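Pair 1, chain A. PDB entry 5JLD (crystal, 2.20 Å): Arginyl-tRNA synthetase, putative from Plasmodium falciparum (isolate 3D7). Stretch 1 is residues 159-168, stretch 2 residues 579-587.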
# COMPACT_ATOMS: atom_id res chain seq x y z
N ASP A 159 -4.82 -0.23 -4.31
CA ASP A 159 -5.66 -1.24 -3.71
C ASP A 159 -4.96 -1.88 -2.50
O ASP A 159 -5.60 -2.10 -1.46
CB ASP A 159 -6.06 -2.32 -4.71
CG ASP A 159 -6.93 -3.38 -4.07
OD1 ASP A 159 -8.10 -3.06 -3.74
OD2 ASP A 159 -6.42 -4.51 -3.83
N SER A 160 -3.65 -2.16 -2.62
CA SER A 160 -2.93 -2.69 -1.45
C SER A 160 -3.02 -1.76 -0.23
O SER A 160 -3.34 -2.19 0.88
CB SER A 160 -1.46 -2.98 -1.78
OG SER A 160 -0.92 -3.83 -0.78
N ILE A 161 -2.77 -0.47 -0.46
CA ILE A 161 -2.88 0.51 0.63
C ILE A 161 -4.28 0.51 1.28
O ILE A 161 -4.43 0.52 2.54
CB ILE A 161 -2.53 1.92 0.10
CG1 ILE A 161 -1.02 1.94 -0.23
CG2 ILE A 161 -2.92 3.02 1.12
CD1 ILE A 161 -0.54 3.15 -1.04
N CYS A 162 -5.32 0.47 0.44
CA CYS A 162 -6.68 0.41 0.96
C CYS A 162 -6.89 -0.83 1.82
O CYS A 162 -7.48 -0.76 2.89
CB CYS A 162 -7.71 0.43 -0.17
SG CYS A 162 -7.75 2.03 -1.04
N ARG A 163 -6.43 -1.97 1.32
CA ARG A 163 -6.61 -3.21 2.02
C ARG A 163 -5.88 -3.13 3.38
O ARG A 163 -6.35 -3.68 4.37
CB ARG A 163 -6.09 -4.39 1.19
CG ARG A 163 -6.87 -4.73 -0.06
CD ARG A 163 -6.55 -6.16 -0.55
NE ARG A 163 -7.12 -6.45 -1.87
CZ ARG A 163 -7.43 -7.66 -2.31
NH1 ARG A 163 -7.22 -8.73 -1.56
NH2 ARG A 163 -7.95 -7.82 -3.54
N VAL A 164 -4.76 -2.41 3.41
CA VAL A 164 -4.03 -2.23 4.66
C VAL A 164 -4.90 -1.48 5.65
O VAL A 164 -5.09 -1.93 6.77
CB VAL A 164 -2.69 -1.49 4.46
CG1 VAL A 164 -2.16 -0.96 5.79
CG2 VAL A 164 -1.66 -2.42 3.82
N PHE A 165 -5.46 -0.35 5.23
CA PHE A 165 -6.32 0.41 6.16
C PHE A 165 -7.60 -0.34 6.58
O PHE A 165 -8.04 -0.24 7.74
CB PHE A 165 -6.68 1.77 5.56
CG PHE A 165 -5.55 2.75 5.64
CD1 PHE A 165 -5.21 3.33 6.85
CD2 PHE A 165 -4.81 3.06 4.53
CE1 PHE A 165 -4.18 4.22 6.94
CE2 PHE A 165 -3.77 3.95 4.60
CZ PHE A 165 -3.46 4.54 5.80
N GLU A 166 -8.17 -1.12 5.66
CA GLU A 166 -9.35 -1.93 5.97
C GLU A 166 -8.99 -3.05 6.98
O GLU A 166 -9.78 -3.41 7.87
CB GLU A 166 -9.96 -2.49 4.67
CG GLU A 166 -10.60 -1.37 3.81
CD GLU A 166 -10.77 -1.69 2.31
OE1 GLU A 166 -10.36 -2.77 1.85
OE2 GLU A 166 -11.31 -0.82 1.59
N PHE A 167 -7.77 -3.58 6.88
CA PHE A 167 -7.29 -4.53 7.88
C PHE A 167 -7.23 -3.87 9.25
O PHE A 167 -7.69 -4.43 10.24
CB PHE A 167 -5.92 -5.07 7.50
CG PHE A 167 -5.24 -5.81 8.60
CD1 PHE A 167 -5.72 -7.04 9.02
CD2 PHE A 167 -4.10 -5.30 9.21
CE1 PHE A 167 -5.09 -7.74 10.05
CE2 PHE A 167 -3.47 -5.99 10.22
CZ PHE A 167 -3.97 -7.21 10.65
N LEU A 168 -6.70 -2.65 9.29
CA LEU A 168 -6.68 -1.82 10.50
C LEU A 168 -8.05 -1.23 10.87
O LEU A 168 -8.15 -0.36 11.73
CB LEU A 168 -5.63 -0.70 10.33
CG LEU A 168 -4.20 -1.24 10.17
CD1 LEU A 168 -3.16 -0.17 9.84
CD2 LEU A 168 -3.81 -1.98 11.45
N LYS A 579 -1.38 -16.23 4.57
CA LYS A 579 -2.66 -15.95 3.92
C LYS A 579 -3.00 -14.47 4.00
O LYS A 579 -3.22 -13.81 2.96
CB LYS A 579 -3.77 -16.78 4.57
CG LYS A 579 -5.17 -16.58 3.99
CD LYS A 579 -6.21 -17.23 4.90
CE LYS A 579 -7.63 -16.85 4.51
NZ LYS A 579 -8.13 -17.74 3.44
N LEU A 580 -2.99 -13.94 5.22
CA LEU A 580 -3.29 -12.52 5.44
C LEU A 580 -2.36 -11.61 4.63
O LEU A 580 -2.83 -10.69 3.95
CB LEU A 580 -3.21 -12.18 6.94
CG LEU A 580 -3.40 -10.72 7.32
CD1 LEU A 580 -4.73 -10.21 6.75
CD2 LEU A 580 -3.41 -10.57 8.83
N CYS A 581 -1.06 -11.88 4.67
CA CYS A 581 -0.08 -11.09 3.92
C CYS A 581 -0.38 -11.10 2.42
O CYS A 581 -0.26 -10.08 1.74
CB CYS A 581 1.34 -11.62 4.14
SG CYS A 581 2.14 -11.19 5.73
N MET A 582 -0.74 -12.28 1.92
CA MET A 582 -1.02 -12.47 0.51
C MET A 582 -2.22 -11.61 0.11
O MET A 582 -2.15 -10.88 -0.87
CB MET A 582 -1.28 -13.95 0.20
CG MET A 582 -0.03 -14.79 0.05
SD MET A 582 -0.41 -16.54 -0.15
CE MET A 582 -0.84 -16.62 -1.87
N GLU A 583 -3.27 -11.70 0.92
CA GLU A 583 -4.50 -10.94 0.69
C GLU A 583 -4.27 -9.43 0.76
O GLU A 583 -4.82 -8.68 -0.04
CB GLU A 583 -5.56 -11.34 1.71
CG GLU A 583 -6.11 -12.73 1.46
CD GLU A 583 -6.96 -13.22 2.60
OE1 GLU A 583 -6.91 -12.60 3.69
OE2 GLU A 583 -7.69 -14.23 2.42
N LEU A 584 -3.47 -8.98 1.72
CA LEU A 584 -3.20 -7.55 1.85
C LEU A 584 -2.51 -7.02 0.59
O LEU A 584 -2.62 -5.83 0.26
CB LEU A 584 -2.34 -7.27 3.08
CG LEU A 584 -2.98 -7.43 4.47
CD1 LEU A 584 -1.95 -7.24 5.56
CD2 LEU A 584 -4.18 -6.50 4.69
N LEU A 585 -1.80 -7.89 -0.11
CA LEU A 585 -1.07 -7.50 -1.32
C LEU A 585 -1.92 -7.73 -2.57
O LEU A 585 -1.46 -7.51 -3.69
CB LEU A 585 0.25 -8.27 -1.41
CG LEU A 585 1.31 -7.86 -0.38
CD1 LEU A 585 2.42 -8.89 -0.34
CD2 LEU A 585 1.90 -6.49 -0.69
N GLY A 586 -3.14 -8.20 -2.36
CA GLY A 586 -4.08 -8.45 -3.46
C GLY A 586 -3.94 -9.83 -4.09
O GLY A 586 -4.50 -10.08 -5.16
N MET A 587 -3.20 -10.73 -3.44
CA MET A 587 -3.03 -12.08 -3.99
C MET A 587 -4.13 -13.00 -3.47
O MET A 587 -4.74 -12.74 -2.44
CB MET A 587 -1.64 -12.63 -3.66
CG MET A 587 -0.47 -11.73 -4.11
SD MET A 587 1.16 -12.14 -3.40
CE MET A 587 1.34 -13.86 -3.87
O HOH W 1 -7.25 -11.57 -2.06

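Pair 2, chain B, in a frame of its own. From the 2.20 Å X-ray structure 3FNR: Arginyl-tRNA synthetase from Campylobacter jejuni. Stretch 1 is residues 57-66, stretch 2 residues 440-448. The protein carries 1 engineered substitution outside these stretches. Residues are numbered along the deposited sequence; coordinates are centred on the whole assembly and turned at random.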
# COMPACT_ATOMS: atom_id res chain seq x y z
N ASP B 57 2.76 0.43 0.32
CA ASP B 57 3.37 1.75 0.24
C ASP B 57 4.12 2.05 1.52
O ASP B 57 5.21 2.62 1.48
CB ASP B 57 2.33 2.84 -0.03
CG ASP B 57 2.98 4.19 -0.27
OD1 ASP B 57 2.71 5.12 0.51
OD2 ASP B 57 3.79 4.29 -1.22
N THR B 58 3.54 1.65 2.65
CA THR B 58 4.22 1.85 3.93
C THR B 58 5.49 1.01 3.94
O THR B 58 6.56 1.53 4.23
CB THR B 58 3.30 1.53 5.12
OG1 THR B 58 2.07 2.26 4.97
CG2 THR B 58 3.94 1.97 6.42
N LEU B 59 5.39 -0.26 3.55
CA LEU B 59 6.58 -1.13 3.40
C LEU B 59 7.67 -0.47 2.55
O LEU B 59 8.84 -0.46 2.93
CB LEU B 59 6.19 -2.45 2.73
CG LEU B 59 6.68 -3.82 3.23
CD1 LEU B 59 6.94 -4.70 2.04
CD2 LEU B 59 7.91 -3.78 4.15
N THR B 60 7.27 0.06 1.39
CA THR B 60 8.18 0.76 0.49
C THR B 60 8.86 1.94 1.15
O THR B 60 10.09 2.03 1.12
CB THR B 60 7.43 1.24 -0.77
OG1 THR B 60 6.74 0.14 -1.36
CG2 THR B 60 8.42 1.79 -1.78
N ARG B 61 8.07 2.84 1.74
CA ARG B 61 8.59 4.03 2.42
C ARG B 61 9.55 3.64 3.53
O ARG B 61 10.58 4.28 3.73
CB ARG B 61 7.45 4.85 3.00
CG ARG B 61 6.61 5.62 1.99
CD ARG B 61 5.40 6.22 2.69
NE ARG B 61 4.47 6.89 1.79
CZ ARG B 61 4.53 8.18 1.49
NH1 ARG B 61 5.47 8.96 2.01
NH2 ARG B 61 3.63 8.71 0.66
N LEU B 62 9.19 2.58 4.26
CA LEU B 62 9.99 2.10 5.36
C LEU B 62 11.31 1.50 4.87
O LEU B 62 12.38 1.86 5.36
CB LEU B 62 9.20 1.11 6.22
CG LEU B 62 9.88 0.50 7.45
CD1 LEU B 62 10.39 1.56 8.43
CD2 LEU B 62 8.89 -0.41 8.11
N ALA B 63 11.23 0.62 3.88
CA ALA B 63 12.43 0.06 3.27
C ALA B 63 13.40 1.13 2.78
O ALA B 63 14.60 1.04 3.04
CB ALA B 63 12.06 -0.85 2.15
N ARG B 64 12.89 2.14 2.09
CA ARG B 64 13.73 3.23 1.58
C ARG B 64 14.38 4.03 2.71
O ARG B 64 15.57 4.33 2.65
CB ARG B 64 12.93 4.15 0.65
CG ARG B 64 13.26 3.98 -0.83
CD ARG B 64 12.18 3.28 -1.64
NE ARG B 64 11.26 4.24 -2.24
CZ ARG B 64 10.56 4.05 -3.37
NH1 ARG B 64 10.67 2.92 -4.07
NH2 ARG B 64 9.75 5.00 -3.80
N HIS B 65 13.60 4.32 3.76
CA HIS B 65 14.07 5.04 4.94
C HIS B 65 15.26 4.32 5.57
O HIS B 65 16.26 4.93 5.95
CB HIS B 65 12.92 5.17 5.95
CG HIS B 65 13.27 5.93 7.20
ND1 HIS B 65 13.29 7.31 7.25
CD2 HIS B 65 13.60 5.51 8.44
CE1 HIS B 65 13.61 7.70 8.47
NE2 HIS B 65 13.82 6.62 9.21
N LEU B 66 15.15 2.99 5.64
CA LEU B 66 16.15 2.16 6.26
C LEU B 66 17.37 1.88 5.37
O LEU B 66 18.31 1.21 5.80
CB LEU B 66 15.52 0.86 6.77
CG LEU B 66 14.40 1.04 7.81
CD1 LEU B 66 13.76 -0.29 8.09
CD2 LEU B 66 14.91 1.67 9.12
N LYS B 440 6.46 12.88 13.84
CA LYS B 440 6.57 13.34 12.46
C LYS B 440 7.25 12.31 11.55
O LYS B 440 6.74 12.00 10.47
CB LYS B 440 7.32 14.67 12.41
CG LYS B 440 7.54 15.22 11.02
CD LYS B 440 7.61 16.73 11.04
CE LYS B 440 9.03 17.23 10.91
NZ LYS B 440 9.37 17.35 9.47
N THR B 441 8.40 11.80 11.98
CA THR B 441 9.13 10.77 11.26
C THR B 441 8.26 9.54 11.00
O THR B 441 8.00 9.20 9.85
CB THR B 441 10.44 10.39 11.98
OG1 THR B 441 11.25 11.57 12.13
CG2 THR B 441 11.21 9.32 11.21
N ALA B 442 7.78 8.90 12.07
CA ALA B 442 6.99 7.67 11.95
C ALA B 442 5.74 7.87 11.10
O ALA B 442 5.45 7.05 10.21
CB ALA B 442 6.62 7.13 13.31
N PHE B 443 5.01 8.96 11.36
CA PHE B 443 3.84 9.35 10.57
C PHE B 443 4.14 9.49 9.09
O PHE B 443 3.35 9.04 8.26
CB PHE B 443 3.23 10.66 11.07
CG PHE B 443 1.92 10.51 11.80
CD1 PHE B 443 1.33 11.61 12.42
CD2 PHE B 443 1.27 9.28 11.88
CE1 PHE B 443 0.12 11.49 13.08
CE2 PHE B 443 0.07 9.15 12.55
CZ PHE B 443 -0.52 10.26 13.15
N SER B 444 5.27 10.10 8.74
CA SER B 444 5.61 10.33 7.33
C SER B 444 5.83 9.03 6.56
O SER B 444 5.56 8.96 5.35
CB SER B 444 6.83 11.25 7.18
OG SER B 444 8.02 10.60 7.56
N LEU B 445 6.29 8.00 7.27
CA LEU B 445 6.48 6.66 6.69
C LEU B 445 5.15 5.96 6.46
O LEU B 445 5.07 4.98 5.71
CB LEU B 445 7.39 5.80 7.58
CG LEU B 445 8.79 6.35 7.86
CD1 LEU B 445 9.59 5.40 8.75
CD2 LEU B 445 9.55 6.65 6.55
N MET B 446 4.11 6.46 7.13
CA MET B 446 2.73 6.02 6.92
C MET B 446 2.00 6.93 5.93
O MET B 446 0.80 6.80 5.72
CB MET B 446 1.96 6.02 8.26
CG MET B 446 2.44 5.02 9.31
SD MET B 446 1.55 5.17 10.88
CE MET B 446 -0.14 4.95 10.41
N GLY B 447 2.73 7.86 5.31
CA GLY B 447 2.14 8.81 4.36
C GLY B 447 1.21 9.84 5.00
O GLY B 447 0.29 10.34 4.36
N ILE B 448 1.47 10.13 6.27
CA ILE B 448 0.69 11.09 7.05
C ILE B 448 1.62 12.23 7.46
O ILE B 448 2.70 11.99 8.01
CB ILE B 448 0.10 10.43 8.32
CG1 ILE B 448 -0.87 9.30 7.94
CG2 ILE B 448 -0.58 11.46 9.22
CD1 ILE B 448 -1.38 8.48 9.11
O HOH W 2 0.09 3.63 6.14

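In both pairs a helix packs against the C-terminal end of a second helix from far along the same chain. The two axes approach to 10.0 Å in each case. Their directions differ by 132° in pair 1 and 130° in pair 2, closer to antiparallel than to parallel. The 14 central residues superpose with an RMSD of 0.4 Å. The buried surface is similar, 409 Å² in pair 1 and 379 Å² in pair 2.

The closest CA atoms are at matched positions. Ser A160 CA lies 5.2 Å from Leu A585 CA, and Thr B58 CA lies 5.3 Å from Met B446 CA. Here the two side chains meet the end of the second helix differently. Ser A160 OG donates a hydrogen bond to Leu A584 O at 2.8 Å, a carbonyl near the helix end. Thr B58 instead turns its methyl to the matching carbonyl, with CG2 3.3 Å from Leu B445 O. Its hydroxyl OG1 accepts a hydrogen bond from a water at 2.7 Å. The same water donates to Met B446 O at 3.3 Å, so the hydrogen-bonded link from this threonine to the second stretch runs through a water.

One turn on, Arg A163 matches Arg B61, and both point toward the second stretch. Each is held by a salt bridge to an aspartate one turn earlier: Arg A163 NE to Asp A159 OD2 at 2.8 Å, and Arg B61 NE to Asp B57 OD1 at 2.8 Å. Each guanidinium has a glycine over one face. Arg A163 CZ is 3.6 Å from Gly A586 CA, and Arg B61 CZ is 3.8 Å from Gly B447 CA. Both glycines have positive phi, which favours this residue. An ideal CB on Gly A586 would lie 4.2 Å from Arg A163 CZ; on Gly B447 it would lie 3.5 Å from Arg B61 NH2. Arg A163 NH1 also makes a weak hydrogen bond to Glu A583 O at 2.8 Å. In pair 2 the distance from Arg B61 NH1 to Ser B444 O is 3.3 Å.

Leu A584 and Leu B445 are the most covered residues of their pairs. The end of each side chain comes nearer to the first helix. Leu A584 CD2 is 3.6 Å from Arg A163 O and 4.3 Å from Val A164 CA. At the position of Val A164, the longer Leu B62 makes a side-chain contact, its CD1 3.9 Å from Leu B445 CD1.

Phe A167 and His B65 both point toward the second helix. Phe A167 CB packs 3.6 Å from Leu A584 CD2, and its CE1 reaches Leu A580 CD2 at 3.5 Å. His B65 CB is 3.7 Å from Leu B445 CD2. Leu B445 CD1 sits over the imidazole face, 4.2 Å from the centroid of the His B65 ring. Thr B441 stands at the position of Leu A580, and its CG2 lies 4.0 Å from His B65 CE1. A different ring thus meets the matching leucine, with a smaller neighbour beside it.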